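Local coordinates for RedY-like protein (Hahella chejuensis, PDB 2JDJ) that probably takes part in the biosynthesis of the red pigment prodigiosin, at residues I5-F11 with M86-E92; M1-I5 with V58-R64. One frame throughout, in Å; residues are numbered along the deposited sequence.

How the interactions relate
Both contacts are antiparallel pairings of strand 2-10, which lies between strands 87-97 and 55-61 in one sheet; they share Ile5, and their centres are about 17 Å apart. They illustrate how chemistry follows place in a sheet. Both are partly buried, interaction 2 the more so. Interaction 1, at the strand outermost within the chain, is bulged and relies on cross-strand salt bridges and a partly exposed histidine. Interaction 2 has regular backbone bonding, an aliphatic face of Ile4, Ile59 and Ile61, and charged Glu2, Asp63 and Arg64 toward the start of helix 64-71. A salt bridge from Glu92 OE2 to Arg64 NH2 (2.9 Å) and packing of His6 on Ile59 tie them together. Both touch the second subunit.

Interaction 1: I5-F11 with M86-E92; sequences IHKIRLF and MAEVVEE
Arg9 holds Glu88 side-on, and both of its bonds converge on one oxygen: NE reaches Glu88 OE2 at 2.8 Å on the anti lone pair, while Arg9 NH2 meets the same OE2 at 2.7 Å from above the carboxylate plane. That oxygen lies in the plane of the guanidinium. Glu88 places CG between its backbone N and carbonyl carbon (chi1 58°), which also sets its CB, CG and CD against Phe11 CE1, the two side chains crossing at about a right angle; one face of the Phe11 ring lies over Ala87 CA. An alanine in place of Glu88 is likely to leave the Arg9 guanidinium without its carboxylate and free to swing. Further along, the extended chain of Lys7 runs beside Glu91 until NZ meets OE1 at 2.6 Å.

Arg9 and Glu88 also form a hydrogen-bonded antiparallel pair, Arg9 N to Glu88 O and Glu88 N to Arg9 O both at 2.9 Å, but a beta bulge then interrupts the register: Val90 and Glu91 together face Lys7. Val90 N bonds to Lys7 O, whereas the buried Glu91 N finds no partner. On the sheet face bearing Ile8 and Leu10, Val89 CG2 sits over the His6 ring, 4.2 Å from its centroid, a CH-pi contact. The edge of that ring gives only a weak bond from NE2 to Glu92 OE1 (3.3 Å).

Neighbours outside the two strands hold these groups: Glu57 hydrogen-bonds His6 ND1, Arg64 takes the other oxygen of Glu92, and Phe83 packs against Ile8 and Val89. Lys7 NZ also pairs with Glu91 OE2 of the second subunit, and the reciprocal bridge doubles the link.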
loop_
_atom_site.group_PDB
_atom_site.type_symbol
_atom_site.label_atom_id
_atom_site.label_comp_id
_atom_site.label_asym_id
_atom_site.label_seq_id
_atom_site.Cartn_x
_atom_site.Cartn_y
_atom_site.Cartn_z
ATOM N N ILE A 5 -2.830 1.735 -5.206
ATOM C CA ILE A 5 -1.485 1.192 -5.183
ATOM C C ILE A 5 -1.111 0.858 -6.613
ATOM O O ILE A 5 -1.908 0.250 -7.333
ATOM C CB ILE A 5 -1.430 -0.088 -4.305
ATOM C CG1 ILE A 5 -1.661 0.275 -2.834
ATOM C CG2 ILE A 5 -0.080 -0.836 -4.464
ATOM C CD1 ILE A 5 -2.049 -0.915 -1.941
ATOM N N HIS A 6 0.077 1.295 -7.046
ATOM C CA HIS A 6 0.595 0.953 -8.387
ATOM C C HIS A 6 1.907 0.170 -8.319
ATOM O O HIS A 6 2.777 0.489 -7.525
ATOM C CB HIS A 6 0.882 2.213 -9.218
ATOM C CG HIS A 6 -0.315 3.058 -9.492
ATOM N ND1 HIS A 6 -0.378 4.387 -9.137
ATOM C CD2 HIS A 6 -1.503 2.771 -10.084
ATOM C CE1 HIS A 6 -1.551 4.884 -9.493
ATOM N NE2 HIS A 6 -2.246 3.930 -10.086
ATOM N N LYS A 7 2.042 -0.838 -9.175
ATOM C CA LYS A 7 3.331 -1.447 -9.436
ATOM C C LYS A 7 3.893 -0.589 -10.545
ATOM O O LYS A 7 3.173 -0.260 -11.501
ATOM C CB LYS A 7 3.180 -2.886 -9.931
ATOM C CG LYS A 7 2.622 -3.842 -8.879
ATOM C CD LYS A 7 2.457 -5.211 -9.467
ATOM C CE LYS A 7 2.207 -6.270 -8.382
ATOM N NZ LYS A 7 1.836 -7.556 -9.083
ATOM N N ILE A 8 5.157 -0.208 -10.402
ATOM C CA ILE A 8 5.824 0.700 -11.347
ATOM C C ILE A 8 7.056 0.036 -11.929
ATOM O O ILE A 8 7.927 -0.396 -11.186
ATOM C CB ILE A 8 6.240 2.012 -10.633
ATOM C CG1 ILE A 8 4.982 2.803 -10.214
ATOM C CG2 ILE A 8 7.194 2.841 -11.538
ATOM C CD1 ILE A 8 5.241 3.869 -9.163
ATOM N N ARG A 9 7.151 -0.028 -13.257
ATOM C CA ARG A 9 8.317 -0.607 -13.895
ATOM C C ARG A 9 9.127 0.489 -14.591
ATOM O O ARG A 9 8.578 1.225 -15.399
ATOM C CB ARG A 9 7.889 -1.661 -14.918
ATOM C CG ARG A 9 8.976 -2.629 -15.333
ATOM C CD ARG A 9 8.522 -3.538 -16.485
ATOM N NE ARG A 9 8.210 -2.762 -17.679
ATOM C CZ ARG A 9 9.084 -2.455 -18.646
ATOM N NH1 ARG A 9 10.343 -2.882 -18.614
ATOM N NH2 ARG A 9 8.685 -1.728 -19.676
ATOM N N LEU A 10 10.420 0.578 -14.286
ATOM C CA LEU A 10 11.330 1.464 -15.007
ATOM C C LEU A 10 11.592 0.882 -16.379
ATOM O O LEU A 10 11.732 -0.325 -16.520
ATOM C CB LEU A 10 12.653 1.599 -14.260
ATOM C CG LEU A 10 12.680 2.151 -12.829
ATOM C CD1 LEU A 10 14.146 2.413 -12.368
ATOM C CD2 LEU A 10 11.848 3.415 -12.699
ATOM N N PHE A 11 11.634 1.727 -17.398
ATOM C CA PHE A 11 12.050 1.289 -18.721
ATOM C C PHE A 11 13.521 0.865 -18.679
ATOM O O PHE A 11 13.964 -0.014 -19.414
ATOM C CB PHE A 11 11.846 2.409 -19.748
ATOM C CG PHE A 11 10.409 2.846 -19.897
ATOM C CD1 PHE A 11 9.410 1.920 -20.158
ATOM C CD2 PHE A 11 10.064 4.181 -19.790
ATOM C CE1 PHE A 11 8.100 2.324 -20.301
ATOM C CE2 PHE A 11 8.751 4.593 -19.932
ATOM C CZ PHE A 11 7.775 3.666 -20.186
HETATM N N MSE A 86 10.345 7.772 -17.824
HETATM C CA MSE A 86 11.182 6.814 -17.085
HETATM C C MSE A 86 10.502 5.491 -16.746
HETATM O O MSE A 86 11.184 4.487 -16.561
HETATM C CB MSE A 86 11.643 7.416 -15.763
HETATM C CG MSE A 86 12.616 8.573 -15.858
HETATM SE SE MSE A 86 12.858 9.310 -14.060
HETATM C CE MSE A 86 11.080 9.912 -13.642
ATOM N N ALA A 87 9.175 5.494 -16.671
ATOM C CA ALA A 87 8.453 4.417 -15.986
ATOM C C ALA A 87 7.034 4.227 -16.491
ATOM O O ALA A 87 6.484 5.109 -17.142
ATOM C CB ALA A 87 8.428 4.714 -14.487
ATOM N N GLU A 88 6.427 3.078 -16.168
ATOM C CA GLU A 88 5.039 2.833 -16.512
ATOM C C GLU A 88 4.372 2.102 -15.352
ATOM O O GLU A 88 5.030 1.347 -14.621
ATOM C CB GLU A 88 4.942 1.988 -17.801
ATOM C CG GLU A 88 5.667 0.644 -17.701
ATOM C CD GLU A 88 5.518 -0.232 -18.932
ATOM O OE1 GLU A 88 4.866 0.197 -19.915
ATOM O OE2 GLU A 88 6.076 -1.348 -18.922
ATOM N N VAL A 89 3.078 2.350 -15.172
ATOM C CA VAL A 89 2.288 1.620 -14.198
ATOM C C VAL A 89 1.957 0.295 -14.900
ATOM O O VAL A 89 1.513 0.294 -16.062
ATOM C CB VAL A 89 0.998 2.397 -13.830
ATOM C CG1 VAL A 89 0.044 1.520 -13.020
ATOM C CG2 VAL A 89 1.317 3.686 -13.067
ATOM N N VAL A 90 2.182 -0.826 -14.209
ATOM C CA VAL A 90 1.916 -2.154 -14.778
ATOM C C VAL A 90 0.770 -2.895 -14.051
ATOM O O VAL A 90 0.326 -3.950 -14.481
ATOM C CB VAL A 90 3.232 -3.018 -14.862
ATOM C CG1 VAL A 90 4.267 -2.342 -15.796
ATOM C CG2 VAL A 90 3.874 -3.228 -13.497
ATOM N N GLU A 91 0.338 -2.359 -12.918
ATOM C CA GLU A 91 -0.823 -2.869 -12.231
ATOM C C GLU A 91 -1.338 -1.796 -11.306
ATOM O O GLU A 91 -0.559 -1.010 -10.767
ATOM C CB GLU A 91 -0.512 -4.158 -11.453
ATOM C CG GLU A 91 -1.788 -4.821 -10.891
ATOM C CD GLU A 91 -1.535 -6.140 -10.190
ATOM O OE1 GLU A 91 -0.391 -6.615 -10.161
ATOM O OE2 GLU A 91 -2.501 -6.718 -9.660
ATOM N N GLU A 92 -2.657 -1.728 -11.179
ATOM C CA GLU A 92 -3.283 -0.887 -10.170
ATOM C C GLU A 92 -4.126 -1.757 -9.246
ATOM O O GLU A 92 -4.884 -2.590 -9.722
ATOM C CB GLU A 92 -4.183 0.170 -10.811
ATOM C CG GLU A 92 -4.895 1.012 -9.765
ATOM C CD GLU A 92 -5.756 2.097 -10.367
ATOM O OE1 GLU A 92 -5.231 2.937 -11.129
ATOM O OE2 GLU A 92 -6.958 2.108 -10.056
#

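Interaction 2: M1-I5 with V58-R64; sequences METII and VIKITDR
Glu2 O receives the N-H of Ile61 at 2.7 Å along an almost straight line (179°), and Glu2 N returns the bond to Ile61 O. Two residues on, Ile4 and Ile59 repeat the exchange, with Ile59 N 2.7 Å from Ile4 O, making four short backbone bonds in a regular antiparallel register.

Side chains then fill the face carrying Ile4 and Ile61. Ile61 turns CG1 between its own N and carbonyl carbon (chi1 54°), pressing it against Glu2 O and bringing CD1 to within 3.7 Å of Ile4 CD1. That same Ile4 methyl lies over one face of the Arg64 guanidinium, toward its rim, 3.5 Å from Arg64 NE. Asp68 and Glu92 take the arginine's terminal nitrogens, so its charge is paired while Ile4 meets the flat surface. On the face carrying Thr3 and Lys60, the bent chain of Met1, a selenomethionine, crosses Lys60 at about a right angle, CG to CG 3.7 Å. Where the pairing ends, a water accepts from Met1 N (2.7 Å) and donates to Thr62 O, and just beyond it Asp63 N-caps helix 64-71 through Ala66 N.

Phe67 of that helix covers Ile4 and Ile61, while the second subunit packs against Thr3, Ile5 and Val58. A four-stranded antiparallel sheet with helices on one face and a partner subunit on the other is consistent with the dimeric alpha-beta barrel superfamily, and these two strands form its centre.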
loop_
_atom_site.group_PDB
_atom_site.type_symbol
_atom_site.label_atom_id
_atom_site.label_comp_id
_atom_site.label_asym_id
_atom_site.label_seq_id
_atom_site.Cartn_x
_atom_site.Cartn_y
_atom_site.Cartn_z
HETATM N N MSE A 1 -12.347 6.740 3.185
HETATM C CA MSE A 1 -10.921 6.808 2.752
HETATM C C MSE A 1 -10.679 5.706 1.723
HETATM O O MSE A 1 -11.228 4.606 1.834
HETATM C CB MSE A 1 -10.004 6.610 3.956
HETATM C CG MSE A 1 -8.546 6.916 3.701
HETATM SE SE MSE A 1 -8.193 8.837 3.647
HETATM C CE MSE A 1 -8.107 9.149 5.512
ATOM N N GLU A 2 -9.874 6.003 0.720
ATOM C CA GLU A 2 -9.496 5.003 -0.264
ATOM C C GLU A 2 -7.999 5.016 -0.514
ATOM O O GLU A 2 -7.322 5.992 -0.201
ATOM C CB GLU A 2 -10.276 5.210 -1.559
ATOM C CG GLU A 2 -11.783 5.177 -1.320
ATOM C CD GLU A 2 -12.575 4.955 -2.571
ATOM O OE1 GLU A 2 -12.223 4.018 -3.332
ATOM O OE2 GLU A 2 -13.554 5.714 -2.777
ATOM N N THR A 3 -7.504 3.906 -1.060
ATOM C CA THR A 3 -6.094 3.700 -1.298
ATOM C C THR A 3 -5.941 3.183 -2.700
ATOM O O THR A 3 -6.694 2.312 -3.130
ATOM C CB THR A 3 -5.492 2.708 -0.305
ATOM O OG1 THR A 3 -5.486 3.301 1.002
ATOM C CG2 THR A 3 -4.052 2.333 -0.686
ATOM N N ILE A 4 -4.990 3.766 -3.415
ATOM C CA ILE A 4 -4.612 3.309 -4.739
ATOM C C ILE A 4 -3.150 2.910 -4.664
ATOM O O ILE A 4 -2.335 3.650 -4.118
ATOM C CB ILE A 4 -4.797 4.421 -5.798
ATOM C CG1 ILE A 4 -6.265 4.866 -5.865
ATOM C CG2 ILE A 4 -4.291 3.945 -7.168
ATOM C CD1 ILE A 4 -6.479 6.144 -6.645
ATOM N N ILE A 5 -2.830 1.735 -5.206
ATOM C CA ILE A 5 -1.485 1.192 -5.183
ATOM C C ILE A 5 -1.111 0.858 -6.613
ATOM O O ILE A 5 -1.908 0.250 -7.333
ATOM C CB ILE A 5 -1.430 -0.088 -4.305
ATOM C CG1 ILE A 5 -1.661 0.275 -2.834
ATOM C CG2 ILE A 5 -0.080 -0.836 -4.464
ATOM C CD1 ILE A 5 -2.049 -0.915 -1.941
ATOM N N VAL A 58 1.993 3.867 -2.878
ATOM C CA VAL A 58 0.793 3.774 -2.070
ATOM C C VAL A 58 0.192 5.180 -1.942
ATOM O O VAL A 58 0.825 6.093 -1.397
ATOM C CB VAL A 58 1.090 3.170 -0.664
ATOM C CG1 VAL A 58 -0.216 2.952 0.131
ATOM C CG2 VAL A 58 1.858 1.838 -0.800
ATOM N N ILE A 59 -1.012 5.364 -2.479
ATOM C CA ILE A 59 -1.666 6.667 -2.429
ATOM C C ILE A 59 -2.925 6.542 -1.593
ATOM O O ILE A 59 -3.856 5.813 -1.969
ATOM C CB ILE A 59 -2.098 7.183 -3.826
ATOM C CG1 ILE A 59 -1.034 6.904 -4.892
ATOM C CG2 ILE A 59 -2.462 8.661 -3.738
ATOM C CD1 ILE A 59 -1.544 7.034 -6.311
ATOM N N LYS A 60 -2.946 7.233 -0.461
ATOM C CA LYS A 60 -4.141 7.303 0.380
ATOM C C LYS A 60 -4.888 8.595 0.034
ATOM O O LYS A 60 -4.300 9.688 0.066
ATOM C CB LYS A 60 -3.771 7.241 1.870
ATOM C CG LYS A 60 -4.975 7.224 2.803
ATOM C CD LYS A 60 -4.601 7.035 4.280
ATOM C CE LYS A 60 -4.835 5.596 4.746
ATOM N NZ LYS A 60 -4.708 5.442 6.218
ATOM N N ILE A 61 -6.171 8.457 -0.324
ATOM C CA ILE A 61 -6.994 9.589 -0.775
ATOM C C ILE A 61 -8.311 9.696 -0.014
ATOM O O ILE A 61 -8.822 8.701 0.525
ATOM C CB ILE A 61 -7.325 9.526 -2.289
ATOM C CG1 ILE A 61 -7.962 8.173 -2.648
ATOM C CG2 ILE A 61 -6.076 9.835 -3.164
ATOM C CD1 ILE A 61 -8.379 8.045 -4.120
ATOM N N THR A 62 -8.852 10.910 0.014
ATOM C CA THR A 62 -10.103 11.207 0.706
ATOM C C THR A 62 -11.221 10.386 0.086
ATOM O O THR A 62 -11.921 9.632 0.778
ATOM C CB THR A 62 -10.431 12.708 0.622
ATOM O OG1 THR A 62 -10.308 13.148 -0.743
ATOM C CG2 THR A 62 -9.458 13.500 1.496
ATOM N N ASP A 63 -11.361 10.521 -1.223
ATOM C CA ASP A 63 -12.218 9.642 -2.015
ATOM C C ASP A 63 -11.780 9.721 -3.461
ATOM O O ASP A 63 -11.124 10.695 -3.872
ATOM C CB ASP A 63 -13.692 10.026 -1.893
ATOM C CG ASP A 63 -13.941 11.460 -2.279
ATOM O OD1 ASP A 63 -14.004 11.735 -3.488
ATOM O OD2 ASP A 63 -14.055 12.316 -1.367
ATOM N N ARG A 64 -12.152 8.693 -4.220
ATOM C CA ARG A 64 -11.771 8.553 -5.627
ATOM C C ARG A 64 -12.242 9.719 -6.475
ATOM O O ARG A 64 -11.578 10.114 -7.442
ATOM C CB ARG A 64 -12.323 7.236 -6.206
ATOM C CG ARG A 64 -11.718 6.830 -7.538
ATOM C CD ARG A 64 -10.202 6.761 -7.460
ATOM N NE ARG A 64 -9.655 5.577 -8.125
ATOM C CZ ARG A 64 -9.072 5.579 -9.318
ATOM N NH1 ARG A 64 -8.946 6.705 -10.015
ATOM N NH2 ARG A 64 -8.601 4.442 -9.809
HETATM O O HOH W 1 -13.664 7.118 0.848
#